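Local coordinates for protein polyketide biosynthesis 3-hydroxy-3-methylglutaryl-ACP synthase PksG (Bacillus subtilis, PDB 4YXT) that catalyses the aldol condensation of acetyl-carrier protein with a beta-ketothioester polyketide intermediate during synthesis of the antibiotic bacillaene, at residues L288-R293 and F350-H355; G192-E197 and C330-Y335; Y48-T53 and R414-I419; G259-M264 and S274-D279; A138-S143 and V175-N180. The protein carries 1 engineered substitution. All blocks are in the same frame, centred on the assembly; numbering follows the deposited sequence.

Following the chain, contact 3 opens first at 48-53 and closes last at 414-419. It brings the start of helix 51-64 against the three-stranded antiparallel sheet near the C terminus, and the other four contacts nest inside this loop. Contact 5 closes early and pairs two adjacent strands of the large mixed sheet; Pro51 O and Ser143 OG link it to contact 3. Contact 2 then joins strands 184-195 and 331-339 of the same sheet. Its loop contains contact 4, a local helix pair. Contact 1 opens at 288-293, inside the loop of contact 2, and closes at 350-355, beyond it. Contacts 1 and 2 therefore cross.

Contact 1: residues L288-R293 and F350-H355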
# COMPACT_ATOMS: atom_id res chain seq x y z
N LEU A 288 -5.16 -2.71 26.84
CA LEU A 288 -6.32 -1.83 26.57
C LEU A 288 -6.18 -0.44 27.14
O LEU A 288 -6.95 0.44 26.79
CB LEU A 288 -7.63 -2.44 27.12
CG LEU A 288 -8.29 -3.59 26.35
CD1 LEU A 288 -7.37 -4.80 26.35
CD2 LEU A 288 -9.60 -3.97 27.00
N ASN A 289 -5.24 -0.25 28.06
CA ASN A 289 -5.06 1.03 28.71
C ASN A 289 -5.00 2.24 27.77
O ASN A 289 -5.83 3.16 27.89
CB ASN A 289 -3.82 0.98 29.58
CG ASN A 289 -3.68 2.20 30.49
OD1 ASN A 289 -3.53 3.32 30.04
ND2 ASN A 289 -3.70 1.96 31.76
N TYR A 290 -4.08 2.26 26.80
CA TYR A 290 -3.98 3.45 25.91
C TYR A 290 -5.12 3.52 24.90
O TYR A 290 -5.60 4.59 24.50
CB TYR A 290 -2.65 3.46 25.16
CG TYR A 290 -1.45 3.53 26.01
CD1 TYR A 290 -1.50 4.07 27.30
CD2 TYR A 290 -0.24 3.06 25.55
CE1 TYR A 290 -0.39 4.13 28.09
CE2 TYR A 290 0.90 3.12 26.34
CZ TYR A 290 0.84 3.66 27.62
OH TYR A 290 1.99 3.70 28.43
N CYS A 291 -5.57 2.36 24.48
CA CYS A 291 -6.67 2.30 23.55
C CYS A 291 -7.88 3.03 24.11
O CYS A 291 -8.54 3.74 23.38
CB CYS A 291 -6.99 0.83 23.23
SG CYS A 291 -5.62 0.07 22.30
N GLN A 292 -8.14 2.87 25.40
CA GLN A 292 -9.23 3.55 26.05
C GLN A 292 -9.09 5.06 26.10
O GLN A 292 -10.06 5.72 26.44
CB GLN A 292 -9.31 3.15 27.50
CG GLN A 292 -9.68 1.70 27.73
CD GLN A 292 -9.97 1.48 29.19
OE1 GLN A 292 -11.05 1.84 29.66
NE2 GLN A 292 -9.00 0.97 29.93
N ARG A 293 -7.91 5.60 25.83
CA ARG A 293 -7.70 7.03 25.94
C ARG A 293 -7.58 7.72 24.60
O ARG A 293 -7.73 8.96 24.50
CB ARG A 293 -6.49 7.29 26.83
CG ARG A 293 -6.59 6.70 28.22
CD ARG A 293 -5.35 7.01 29.09
NE ARG A 293 -5.25 8.45 29.24
CZ ARG A 293 -4.25 9.11 29.77
NH1 ARG A 293 -3.17 8.49 30.20
NH2 ARG A 293 -4.33 10.42 29.79
N PHE A 350 10.15 7.13 25.88
CA PHE A 350 9.22 7.96 25.11
C PHE A 350 8.12 8.54 25.96
O PHE A 350 7.46 9.48 25.54
CB PHE A 350 8.62 7.15 23.93
CG PHE A 350 9.66 6.60 22.99
CD1 PHE A 350 10.49 7.47 22.28
CD2 PHE A 350 9.85 5.23 22.84
CE1 PHE A 350 11.47 6.99 21.42
CE2 PHE A 350 10.83 4.75 21.98
CZ PHE A 350 11.64 5.63 21.27
N GLY A 351 7.84 8.00 27.15
CA GLY A 351 6.84 8.68 27.97
C GLY A 351 5.48 8.76 27.30
O GLY A 351 4.77 9.77 27.38
N ILE A 352 5.04 7.66 26.70
CA ILE A 352 3.72 7.70 26.01
C ILE A 352 2.58 8.17 26.93
O ILE A 352 1.81 9.06 26.55
CB ILE A 352 3.37 6.34 25.33
CG1 ILE A 352 4.23 6.13 24.09
CG2 ILE A 352 1.92 6.29 24.93
CD1 ILE A 352 4.52 4.66 23.80
N GLU A 353 2.48 7.57 28.11
CA GLU A 353 1.45 7.95 29.11
C GLU A 353 1.49 9.43 29.39
O GLU A 353 0.48 10.16 29.32
CB GLU A 353 1.66 7.18 30.43
CG GLU A 353 0.65 6.08 30.65
CD GLU A 353 0.34 5.78 32.09
OE1 GLU A 353 1.26 5.46 32.83
OE2 GLU A 353 -0.84 5.83 32.48
N LYS A 354 2.70 9.89 29.69
CA LYS A 354 2.91 11.33 29.98
C LYS A 354 2.42 12.17 28.79
O LYS A 354 1.67 13.17 28.93
CB LYS A 354 4.40 11.51 30.26
CG LYS A 354 4.88 12.80 30.88
CD LYS A 354 6.41 12.76 31.00
CE LYS A 354 7.06 14.08 30.64
NZ LYS A 354 6.81 14.56 29.24
N HIS A 355 2.75 11.77 27.59
CA HIS A 355 2.20 12.52 26.48
C HIS A 355 0.65 12.56 26.45
O HIS A 355 0.03 13.60 26.21
CB HIS A 355 2.75 11.99 25.15
CG HIS A 355 1.84 12.24 24.01
ND1 HIS A 355 1.25 11.23 23.28
CD2 HIS A 355 1.34 13.40 23.52
CE1 HIS A 355 0.45 11.75 22.37
NE2 HIS A 355 0.47 13.06 22.51
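In this thiolase-like fold, the loop and short helix around 288-293 pack on the first turn of helix 352-357 through a CH-pi contact of Tyr290. Ile352 CG2 sits over one face of the tyrosine ring, shifted toward the rim. It is 4.0 Å from the Tyr290 ring centroid and 25° off the ring normal. Glu353 meets the same ring at its edge, where its CG lies 3.4 Å from Tyr290 CE1. Both side chains cross the tyrosine at about a right angle, so the ring is held over a face and along a rim. Torsions put the groups there. Tyr290 CG is anti to its carbonyl carbon (chi1 -61°), and Ile352 CG2 is anti to its backbone N.

Further out, Tyr290 OH is hydrogen-bonded to Asp311, which anchors the ring's polar end to helix 301-312. Arg293 has its strongest partner in Glu41, a salt bridge through NE, and forms another with Asp357. Its NH1 only approaches the Glu353 carboxylate, at a distance beyond a salt bridge. Gly351 takes a positive phi of 60° and stands at the N-cap of helix 352-357. In that first turn, His355 N donates to Gly351 O at 2.9 Å.

Contact 2: residues G192-E197 and C330-Y335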
# COMPACT_ATOMS: atom_id res chain seq x y z
N GLY A 192 -0.31 -16.74 11.15
CA GLY A 192 -1.50 -17.27 10.56
C GLY A 192 -2.28 -16.11 10.01
O GLY A 192 -2.89 -15.36 10.77
N TYR A 193 -2.25 -15.95 8.68
CA TYR A 193 -2.99 -14.86 8.02
C TYR A 193 -4.19 -15.45 7.30
O TYR A 193 -4.17 -16.60 6.87
CB TYR A 193 -2.07 -14.07 7.05
CG TYR A 193 -0.92 -14.85 6.37
CD1 TYR A 193 0.41 -14.64 6.75
CD2 TYR A 193 -1.15 -15.80 5.35
CE1 TYR A 193 1.47 -15.34 6.16
CE2 TYR A 193 -0.07 -16.48 4.74
CZ TYR A 193 1.25 -16.23 5.14
OH TYR A 193 2.36 -16.92 4.56
N TYR A 194 -5.25 -14.65 7.16
CA TYR A 194 -6.48 -15.16 6.66
C TYR A 194 -7.32 -13.98 6.15
O TYR A 194 -7.39 -12.93 6.79
CB TYR A 194 -7.17 -15.95 7.79
CG TYR A 194 -8.57 -16.49 7.49
CD1 TYR A 194 -8.75 -17.68 6.78
CD2 TYR A 194 -9.68 -15.82 7.96
CE1 TYR A 194 -10.03 -18.15 6.52
CE2 TYR A 194 -10.94 -16.29 7.72
CZ TYR A 194 -11.12 -17.44 6.99
OH TYR A 194 -12.44 -17.82 6.77
N GLY A 195 -7.88 -14.11 4.97
CA GLY A 195 -8.77 -13.06 4.39
C GLY A 195 -9.69 -13.56 3.30
O GLY A 195 -9.52 -14.68 2.75
N TYR A 196 -10.69 -12.72 3.02
CA TYR A 196 -11.78 -13.00 2.08
C TYR A 196 -12.57 -11.70 1.96
O TYR A 196 -12.52 -10.87 2.87
CB TYR A 196 -12.68 -14.12 2.63
CG TYR A 196 -13.22 -13.86 4.02
CD1 TYR A 196 -12.48 -14.18 5.15
CD2 TYR A 196 -14.50 -13.35 4.21
CE1 TYR A 196 -12.97 -13.96 6.42
CE2 TYR A 196 -15.00 -13.14 5.47
CZ TYR A 196 -14.24 -13.41 6.58
OH TYR A 196 -14.77 -13.22 7.86
N GLU A 197 -13.31 -11.54 0.88
CA GLU A 197 -14.09 -10.33 0.68
C GLU A 197 -15.37 -10.34 1.48
O GLU A 197 -16.15 -11.22 1.34
CB GLU A 197 -14.42 -10.12 -0.78
CG GLU A 197 -14.83 -8.71 -1.08
CD GLU A 197 -16.32 -8.48 -0.88
OE1 GLU A 197 -17.10 -9.43 -1.12
OE2 GLU A 197 -16.70 -7.33 -0.48
N CYS A 330 -11.96 -8.17 3.73
CA CYS A 330 -11.28 -8.13 5.02
C CYS A 330 -9.98 -8.94 4.94
O CYS A 330 -9.83 -9.75 4.04
CB CYS A 330 -12.12 -8.76 6.10
SG CYS A 330 -11.92 -10.58 6.31
N CYS A 331 -9.05 -8.66 5.83
CA CYS A 331 -7.82 -9.49 5.99
C CYS A 331 -7.44 -9.48 7.46
O CYS A 331 -7.81 -8.53 8.19
CB CYS A 331 -6.61 -9.01 5.09
SG CYS A 331 -5.32 -10.30 4.92
N SER A 332 -6.70 -10.51 7.89
CA SER A 332 -6.33 -10.63 9.28
C SER A 332 -5.07 -11.48 9.46
O SER A 332 -4.64 -12.17 8.55
CB SER A 332 -7.50 -11.21 10.10
OG SER A 332 -7.88 -12.52 9.73
N GLU A 333 -4.46 -11.39 10.65
CA GLU A 333 -3.24 -12.10 10.93
C GLU A 333 -3.00 -12.24 12.44
O GLU A 333 -3.19 -11.29 13.19
CB GLU A 333 -2.02 -11.44 10.30
CG GLU A 333 -0.70 -12.26 10.40
CD GLU A 333 0.42 -11.81 9.40
OE1 GLU A 333 1.59 -12.24 9.52
OE2 GLU A 333 0.15 -11.01 8.46
N PHE A 334 -2.50 -13.42 12.85
CA PHE A 334 -2.06 -13.65 14.18
C PHE A 334 -0.60 -13.95 14.13
O PHE A 334 -0.19 -14.82 13.40
CB PHE A 334 -2.82 -14.82 14.82
CG PHE A 334 -2.44 -15.06 16.23
CD1 PHE A 334 -1.42 -15.96 16.54
CD2 PHE A 334 -3.08 -14.39 17.26
CE1 PHE A 334 -1.06 -16.16 17.85
CE2 PHE A 334 -2.73 -14.60 18.59
CZ PHE A 334 -1.71 -15.47 18.89
N TYR A 335 0.17 -13.29 14.96
CA TYR A 335 1.57 -13.54 15.03
C TYR A 335 2.08 -13.21 16.42
O TYR A 335 1.36 -12.68 17.24
CB TYR A 335 2.30 -12.65 14.01
CG TYR A 335 1.97 -11.18 14.03
CD1 TYR A 335 0.74 -10.71 13.64
CD2 TYR A 335 2.93 -10.24 14.42
CE1 TYR A 335 0.46 -9.35 13.61
CE2 TYR A 335 2.66 -8.89 14.41
CZ TYR A 335 1.43 -8.45 14.00
OH TYR A 335 1.20 -7.11 13.97
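Tyr194 O is gripped by two donors of Ser332. The backbone Ser332 N reaches it at 2.7 Å, a weak bond bent to 125° at the hydrogen. The hydroxyl Ser332 OG donates to Tyr194 O at 3.0 Å from above the carbonyl plane. Ser332 OG lies in the crowded position between its own backbone N and carbonyl carbon, which turns it back onto the neighbouring strand. Tyr194 N donates to Ser332 O, completing this hydrogen-bonded pair of an antiparallel ladder. Gly192 and Phe334 form the next hydrogen-bonded pair, by two backbone bonds alone. The Gly192 N to Phe334 O bond is nearly straight, 169°, and in the carbonyl plane.

Past the strand ends, Tyr196 and Cys330 exchange backbone bonds. Cys330 SG sits over one face of the Tyr196 ring, 3.7 Å from the Tyr196 ring centroid, in a sulfur-aromatic contact. On the face shared by Tyr193 and Glu333, the two side chains run side by side. The carboxylate lies at the Tyr193 ring edge, its plane 80° from that of the ring. Both polar ends reach the second subunit: Glu333 forms a salt bridge with Arg106 of that subunit, and Tyr193 OH a hydrogen bond with its Glu75.

Strands 184-195 and 331-339 are neighbours in the large mixed sheet of the thiolase-like fold. The Ser332 side chain is about 8 Å from that of His250, and the Cys330 side chain about 9 Å from that of Cys114, two probable catalytic residues. Helix 213-234 packs on Ser332 and Tyr196, while helix 116-130 touches Glu333 on the other face.

Contact 3: residues Y48-T53 and R414-I419; sequences YEDPVT and RKYRWI
A capping box starts helix 51-64, and its N-cap residue also binds the C-terminal strand 413-419. Asp50 OD1 accepts from Thr53 N at 2.8 Å, nearly along the C-O axis. Thr53 OG1 accepts from Asp50 N, also at 2.8 Å. The second oxygen, Asp50 OD2, faces the strand and takes two donors. Tyr416 OH donates at 2.5 Å to the syn lone pair of Asp50 OD2. Arg414 NH1 comes to the anti lone pair of Asp50 OD2 at 2.9 Å, forming a salt bridge. Both partners meet the carboxylate tip to tip. The arginine is extended from CG to NE, and OD2 lies near its guanidinium plane. This buried double grip, beside a helix N terminus, probably favours the ionised carboxylate.

The Tyr416 ring packs on the same first turn. Val52 CG1 stands over one face, 4.2 Å from the Tyr416 ring centroid, and Thr53 CG2 touches the ring edge, 3.5 Å from Tyr416 CD1. Tyr98 of helix 91-99 meets the ring edge-to-face. The arrangement is that of a capping-box aspartate, one oxygen holding the helix start and the other a neighbouring strand.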
# COMPACT_ATOMS: atom_id res chain seq x y z
N TYR A 48 -5.82 21.76 11.69
CA TYR A 48 -4.44 21.92 11.27
C TYR A 48 -3.60 20.67 11.59
O TYR A 48 -2.40 20.73 11.74
CB TYR A 48 -3.83 23.20 11.86
CG TYR A 48 -4.19 23.46 13.28
CD1 TYR A 48 -5.19 24.38 13.63
CD2 TYR A 48 -3.55 22.76 14.29
CE1 TYR A 48 -5.50 24.60 14.97
CE2 TYR A 48 -3.86 22.97 15.61
CZ TYR A 48 -4.82 23.89 15.95
OH TYR A 48 -5.07 24.06 17.29
N GLU A 49 -4.27 19.54 11.75
CA GLU A 49 -3.57 18.28 11.83
C GLU A 49 -4.09 17.49 10.66
O GLU A 49 -5.18 17.76 10.15
CB GLU A 49 -3.85 17.60 13.12
CG GLU A 49 -3.36 18.37 14.32
CD GLU A 49 -3.79 17.69 15.58
OE1 GLU A 49 -5.01 17.67 15.87
OE2 GLU A 49 -2.90 17.12 16.23
N ASP A 50 -3.26 16.57 10.22
CA ASP A 50 -3.62 15.63 9.19
C ASP A 50 -2.82 14.35 9.44
O ASP A 50 -2.14 14.25 10.44
CB ASP A 50 -3.41 16.26 7.82
CG ASP A 50 -1.97 16.32 7.41
OD1 ASP A 50 -1.08 15.87 8.15
OD2 ASP A 50 -1.77 16.78 6.27
N PRO A 51 -2.97 13.35 8.58
CA PRO A 51 -2.13 12.15 8.85
C PRO A 51 -0.62 12.30 8.77
O PRO A 51 0.11 11.45 9.31
CB PRO A 51 -2.60 11.17 7.78
CG PRO A 51 -4.01 11.60 7.52
CD PRO A 51 -4.03 13.08 7.61
N VAL A 52 -0.14 13.27 8.01
CA VAL A 52 1.30 13.60 8.01
C VAL A 52 1.73 14.15 9.39
O VAL A 52 2.67 13.66 10.01
CB VAL A 52 1.63 14.64 6.94
CG1 VAL A 52 3.11 14.97 6.99
CG2 VAL A 52 1.19 14.11 5.56
N THR A 53 0.99 15.12 9.88
CA THR A 53 1.32 15.70 11.16
C THR A 53 1.29 14.62 12.21
O THR A 53 2.20 14.55 13.04
CB THR A 53 0.40 16.88 11.56
OG1 THR A 53 -0.93 16.41 11.82
CG2 THR A 53 0.37 17.94 10.44
N ARG A 414 0.78 20.65 0.20
CA ARG A 414 0.67 20.89 1.64
C ARG A 414 1.94 21.38 2.28
O ARG A 414 3.00 20.77 2.16
CB ARG A 414 0.23 19.63 2.38
CG ARG A 414 -1.00 19.04 1.82
CD ARG A 414 -1.63 18.04 2.73
NE ARG A 414 -2.95 17.73 2.25
CZ ARG A 414 -3.96 17.39 3.03
NH1 ARG A 414 -3.80 17.34 4.34
NH2 ARG A 414 -5.14 17.12 2.51
N LYS A 415 1.83 22.46 3.06
CA LYS A 415 3.01 22.97 3.72
C LYS A 415 2.85 22.97 5.21
O LYS A 415 1.83 23.40 5.72
CB LYS A 415 3.35 24.33 3.14
CG LYS A 415 3.62 24.24 1.62
CD LYS A 415 3.54 25.60 0.95
CE LYS A 415 4.51 26.59 1.61
NZ LYS A 415 3.83 27.91 1.66
N TYR A 416 3.85 22.42 5.90
CA TYR A 416 3.80 22.22 7.32
C TYR A 416 4.79 23.14 8.02
O TYR A 416 5.63 23.72 7.41
CB TYR A 416 4.02 20.74 7.68
CG TYR A 416 3.03 19.82 6.99
CD1 TYR A 416 1.91 19.37 7.64
CD2 TYR A 416 3.23 19.41 5.66
CE1 TYR A 416 0.99 18.54 6.98
CE2 TYR A 416 2.34 18.59 5.00
CZ TYR A 416 1.22 18.15 5.67
OH TYR A 416 0.34 17.35 5.02
N ARG A 417 4.66 23.25 9.32
CA ARG A 417 5.48 24.15 10.12
C ARG A 417 5.68 23.55 11.51
O ARG A 417 4.76 22.92 12.06
CB ARG A 417 4.75 25.48 10.25
CG ARG A 417 5.50 26.59 10.97
CD ARG A 417 4.53 27.71 11.31
NE ARG A 417 5.19 28.84 11.95
CZ ARG A 417 4.68 30.06 12.06
NH1 ARG A 417 3.48 30.33 11.55
NH2 ARG A 417 5.36 31.03 12.66
N TRP A 418 6.86 23.78 12.06
CA TRP A 418 7.19 23.39 13.41
C TRP A 418 6.70 24.44 14.41
O TRP A 418 6.80 25.62 14.17
CB TRP A 418 8.69 23.24 13.54
CG TRP A 418 9.19 22.15 12.72
CD1 TRP A 418 9.90 22.27 11.56
CD2 TRP A 418 9.01 20.75 12.95
NE1 TRP A 418 10.20 21.01 11.07
CE2 TRP A 418 9.66 20.07 11.91
CE3 TRP A 418 8.38 20.01 13.95
CZ2 TRP A 418 9.68 18.66 11.83
CZ3 TRP A 418 8.38 18.64 13.87
CH2 TRP A 418 9.04 17.97 12.82
N ILE A 419 6.13 24.00 15.52
CA ILE A 419 5.65 24.92 16.54
C ILE A 419 5.96 24.36 17.92
O ILE A 419 5.98 23.12 18.10
CB ILE A 419 4.14 25.17 16.38
CG1 ILE A 419 3.90 25.92 15.07
CG2 ILE A 419 3.58 25.95 17.58
CD1 ILE A 419 2.47 26.24 14.74

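Contact 4: residues G259-M264 and S274-D279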
# COMPACT_ATOMS: atom_id res chain seq x y z
N GLY A 259 -15.01 -9.22 24.71
CA GLY A 259 -15.87 -10.23 24.09
C GLY A 259 -15.10 -11.31 23.35
O GLY A 259 -15.37 -12.49 23.54
N ALA A 260 -14.13 -10.92 22.51
CA ALA A 260 -13.38 -11.88 21.70
C ALA A 260 -12.44 -12.71 22.51
O ALA A 260 -12.26 -13.88 22.21
CB ALA A 260 -12.59 -11.18 20.61
N HIS A 261 -11.81 -12.13 23.53
CA HIS A 261 -10.99 -12.97 24.42
C HIS A 261 -11.84 -14.08 25.08
O HIS A 261 -11.41 -15.21 25.15
CB HIS A 261 -10.26 -12.12 25.50
CG HIS A 261 -9.61 -12.93 26.59
ND1 HIS A 261 -10.24 -13.20 27.79
CD2 HIS A 261 -8.41 -13.56 26.64
CE1 HIS A 261 -9.44 -13.93 28.55
NE2 HIS A 261 -8.33 -14.17 27.88
N ARG A 262 -13.05 -13.75 25.51
CA ARG A 262 -13.97 -14.75 26.13
C ARG A 262 -14.33 -15.88 25.15
O ARG A 262 -14.33 -17.03 25.52
CB ARG A 262 -15.25 -14.05 26.59
CG ARG A 262 -16.31 -14.96 27.19
CD ARG A 262 -17.20 -14.17 28.13
NE ARG A 262 -17.59 -12.86 27.57
CZ ARG A 262 -17.32 -11.64 28.08
NH1 ARG A 262 -16.62 -11.49 29.21
NH2 ARG A 262 -17.75 -10.55 27.45
N THR A 263 -14.64 -15.51 23.91
CA THR A 263 -14.96 -16.42 22.86
C THR A 263 -13.78 -17.33 22.64
O THR A 263 -13.92 -18.54 22.71
CB THR A 263 -15.28 -15.65 21.58
OG1 THR A 263 -16.35 -14.72 21.85
CG2 THR A 263 -15.70 -16.58 20.47
N MET A 264 -12.58 -16.77 22.43
CA MET A 264 -11.40 -17.63 22.16
C MET A 264 -11.11 -18.61 23.28
O MET A 264 -10.80 -19.79 23.02
CB MET A 264 -10.14 -16.78 21.93
CG MET A 264 -10.17 -16.01 20.62
SD MET A 264 -10.31 -17.12 19.20
CE MET A 264 -8.73 -17.94 19.11
N SER A 274 -14.34 -17.90 36.09
CA SER A 274 -13.47 -17.07 36.87
C SER A 274 -12.05 -17.16 36.34
O SER A 274 -11.28 -16.25 36.53
CB SER A 274 -13.56 -17.43 38.34
OG SER A 274 -13.31 -18.80 38.54
N GLY A 275 -11.74 -18.28 35.70
CA GLY A 275 -10.48 -18.47 34.98
C GLY A 275 -10.40 -17.57 33.76
O GLY A 275 -9.32 -17.14 33.41
N ILE A 276 -11.55 -17.24 33.16
CA ILE A 276 -11.56 -16.37 32.00
C ILE A 276 -11.30 -14.91 32.36
O ILE A 276 -10.57 -14.22 31.64
CB ILE A 276 -12.87 -16.43 31.20
CG1 ILE A 276 -12.99 -17.76 30.49
CG2 ILE A 276 -12.88 -15.32 30.15
CD1 ILE A 276 -14.32 -17.95 29.78
N GLU A 277 -11.92 -14.43 33.43
CA GLU A 277 -11.68 -13.05 33.88
C GLU A 277 -10.26 -12.95 34.42
O GLU A 277 -9.60 -11.95 34.27
CB GLU A 277 -12.68 -12.66 34.96
CG GLU A 277 -14.10 -12.50 34.44
CD GLU A 277 -14.30 -11.27 33.57
OE1 GLU A 277 -13.35 -10.47 33.43
OE2 GLU A 277 -15.42 -11.07 33.03
N THR A 278 -9.80 -14.02 35.02
CA THR A 278 -8.44 -14.04 35.56
C THR A 278 -7.43 -13.85 34.40
O THR A 278 -6.54 -12.99 34.44
CB THR A 278 -8.22 -15.35 36.34
OG1 THR A 278 -9.12 -15.38 37.46
CG2 THR A 278 -6.80 -15.46 36.86
N ASP A 279 -7.61 -14.65 33.35
CA ASP A 279 -6.81 -14.53 32.19
C ASP A 279 -6.97 -13.14 31.50
O ASP A 279 -5.99 -12.58 31.03
CB ASP A 279 -7.16 -15.71 31.26
CG ASP A 279 -6.20 -15.85 30.15
OD1 ASP A 279 -5.05 -16.25 30.38
OD2 ASP A 279 -6.60 -15.54 29.04
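The short helical segments 259-264 and 274-279 cross at 130°, with their axes 10.2 Å apart at the closest point. Arg262 and Ile276 have the nearest CA atoms, but the main polar link is made by His261 and Asp279. His261 NE2 donates to Asp279 OD2 at a very short 2.5 Å. The bond is nearly straight, 165° at the hydrogen. The acceptor lies in the imidazole plane, and OD2 uses its anti lone pair. Ring and carboxylate are nearly coplanar. Both residues hold CG anti to the backbone N (chi1 169° for His261), which extends the two side chains toward each other across the helix pair. Asp279 OD1 makes a salt bridge with Arg283. The carboxylate is thus fixed from two sides, and its charge may favour a protonated imidazole.

Ile276, one turn before Asp279, meets the same ring. Its carbonyl O meets the edge of the histidine ring, 3.3 Å from His261 CE1. Its CG2 lies 4.0 Å from His261 CE1 and also packs near the backbone of Arg262. Beside this pair, Arg262 and Glu277 lie alongside each other and point the same way. Arg262 NH1 and Glu277 OE2 are 4.0 Å apart, opposite charges beyond a salt bridge. Met264 and Ala260 pack on helix 213-234. The arrangement is two consecutive helices, joined by a short connection and crossing obliquely, linked by a histidine-carboxylate hydrogen bond.

Contact 5: residues A138-S143 and V175-N180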
# COMPACT_ATOMS: atom_id res chain seq x y z
N ALA A 138 13.84 -0.10 8.72
CA ALA A 138 12.61 0.38 8.13
C ALA A 138 11.85 1.13 9.20
O ALA A 138 11.90 0.78 10.40
CB ALA A 138 11.77 -0.80 7.64
N LEU A 139 11.11 2.12 8.77
CA LEU A 139 10.16 2.83 9.57
C LEU A 139 8.74 2.60 9.00
O LEU A 139 8.51 2.79 7.83
CB LEU A 139 10.52 4.29 9.50
CG LEU A 139 9.76 5.23 10.42
CD1 LEU A 139 9.81 4.87 11.90
CD2 LEU A 139 10.37 6.57 10.19
N VAL A 140 7.84 2.10 9.85
CA VAL A 140 6.48 1.88 9.49
C VAL A 140 5.73 2.79 10.40
O VAL A 140 5.96 2.82 11.61
CB VAL A 140 6.02 0.41 9.75
CG1 VAL A 140 4.58 0.22 9.35
CG2 VAL A 140 6.88 -0.56 9.00
N ILE A 141 4.81 3.52 9.81
CA ILE A 141 4.02 4.46 10.50
C ILE A 141 2.54 4.20 10.11
O ILE A 141 2.18 4.32 8.98
CB ILE A 141 4.39 5.88 10.05
CG1 ILE A 141 5.84 6.19 10.40
CG2 ILE A 141 3.45 6.89 10.70
CD1 ILE A 141 6.23 7.64 10.17
N ALA A 142 1.73 3.81 11.08
CA ALA A 142 0.32 3.74 10.88
C ALA A 142 -0.34 5.04 11.42
O ALA A 142 -0.20 5.35 12.58
CB ALA A 142 -0.22 2.50 11.56
N SER A 143 -1.06 5.78 10.55
CA SER A 143 -1.68 7.10 10.83
C SER A 143 -3.12 7.13 10.27
O SER A 143 -3.33 7.02 9.06
CB SER A 143 -0.82 8.20 10.16
OG SER A 143 -1.04 9.54 10.66
N VAL A 175 6.75 2.80 14.11
CA VAL A 175 7.46 1.63 14.52
C VAL A 175 8.75 1.55 13.68
O VAL A 175 8.67 1.45 12.46
CB VAL A 175 6.62 0.36 14.24
CG1 VAL A 175 7.41 -0.91 14.53
CG2 VAL A 175 5.29 0.29 15.01
N LEU A 176 9.91 1.56 14.35
CA LEU A 176 11.22 1.35 13.76
C LEU A 176 11.61 -0.10 13.81
O LEU A 176 11.64 -0.68 14.85
CB LEU A 176 12.27 2.12 14.56
CG LEU A 176 13.68 2.17 13.96
CD1 LEU A 176 13.79 3.08 12.75
CD2 LEU A 176 14.66 2.60 15.05
N VAL A 177 11.93 -0.67 12.65
CA VAL A 177 12.10 -2.08 12.48
C VAL A 177 13.55 -2.27 12.04
O VAL A 177 14.09 -1.53 11.17
CB VAL A 177 11.10 -2.65 11.44
CG1 VAL A 177 11.29 -4.13 11.23
CG2 VAL A 177 9.65 -2.35 11.84
N GLY A 178 14.20 -3.25 12.66
CA GLY A 178 15.63 -3.41 12.50
C GLY A 178 16.19 -4.73 12.94
O GLY A 178 15.44 -5.65 13.31
N GLU A 179 17.52 -4.83 12.90
CA GLU A 179 18.18 -6.08 13.21
C GLU A 179 18.47 -6.29 14.70
O GLU A 179 18.81 -7.37 15.08
CB GLU A 179 19.45 -6.21 12.35
CG GLU A 179 19.20 -6.09 10.84
CD GLU A 179 20.48 -6.10 10.04
OE1 GLU A 179 21.55 -6.09 10.70
OE2 GLU A 179 20.45 -6.13 8.79
N ASN A 180 18.25 -5.29 15.54
CA ASN A 180 18.37 -5.47 17.01
C ASN A 180 17.08 -5.21 17.78
O ASN A 180 17.00 -4.26 18.52
CB ASN A 180 19.48 -4.56 17.59
CG ASN A 180 19.71 -4.84 19.07
OD1 ASN A 180 19.51 -5.99 19.55
ND2 ASN A 180 20.10 -3.79 19.82
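Ala138, Val140, Val175 and Val177 form an apolar patch on one face of two paired strands. Ala138 CB lies 4.3 Å from Val177 CB, directly across the ladder. Val140 CG2 reaches diagonally to Val177 CG2 at 4.4 Å. All three valines place CG1 anti to the backbone N, leaving CG2 beside it. The other face carries Leu139 and Leu176. Their CG atoms are also anti to the backbone N, and Leu139 CD1 lies 4.4 Å from Leu176 CD1, a loose apolar contact. Leu139 CD1 also leans over the Val175 carbonyl.

Between the two faces runs the backbone ladder. Strands 138-143 and 175-178 are antiparallel, and Val140 with Val175 is a hydrogen-bonded pair. Val140 N donates to Val175 O at 2.8 Å in a straight line, 180° at the hydrogen. The return bond from Val175 N to Val140 O is shorter, 2.6 Å, and runs nearly along the C=O axis. Ala138 and Val177 are bonded likewise. At the polar edge, Glu179 accepts from Gly135 N and Gln131.

Strand 137-145 lies between strands 74-80 and 170-178 in the large mixed sheet of the thiolase-like fold. Helix 116-130 packs on the alanine-valine face, and helix 51-64 touches Leu176 on the other.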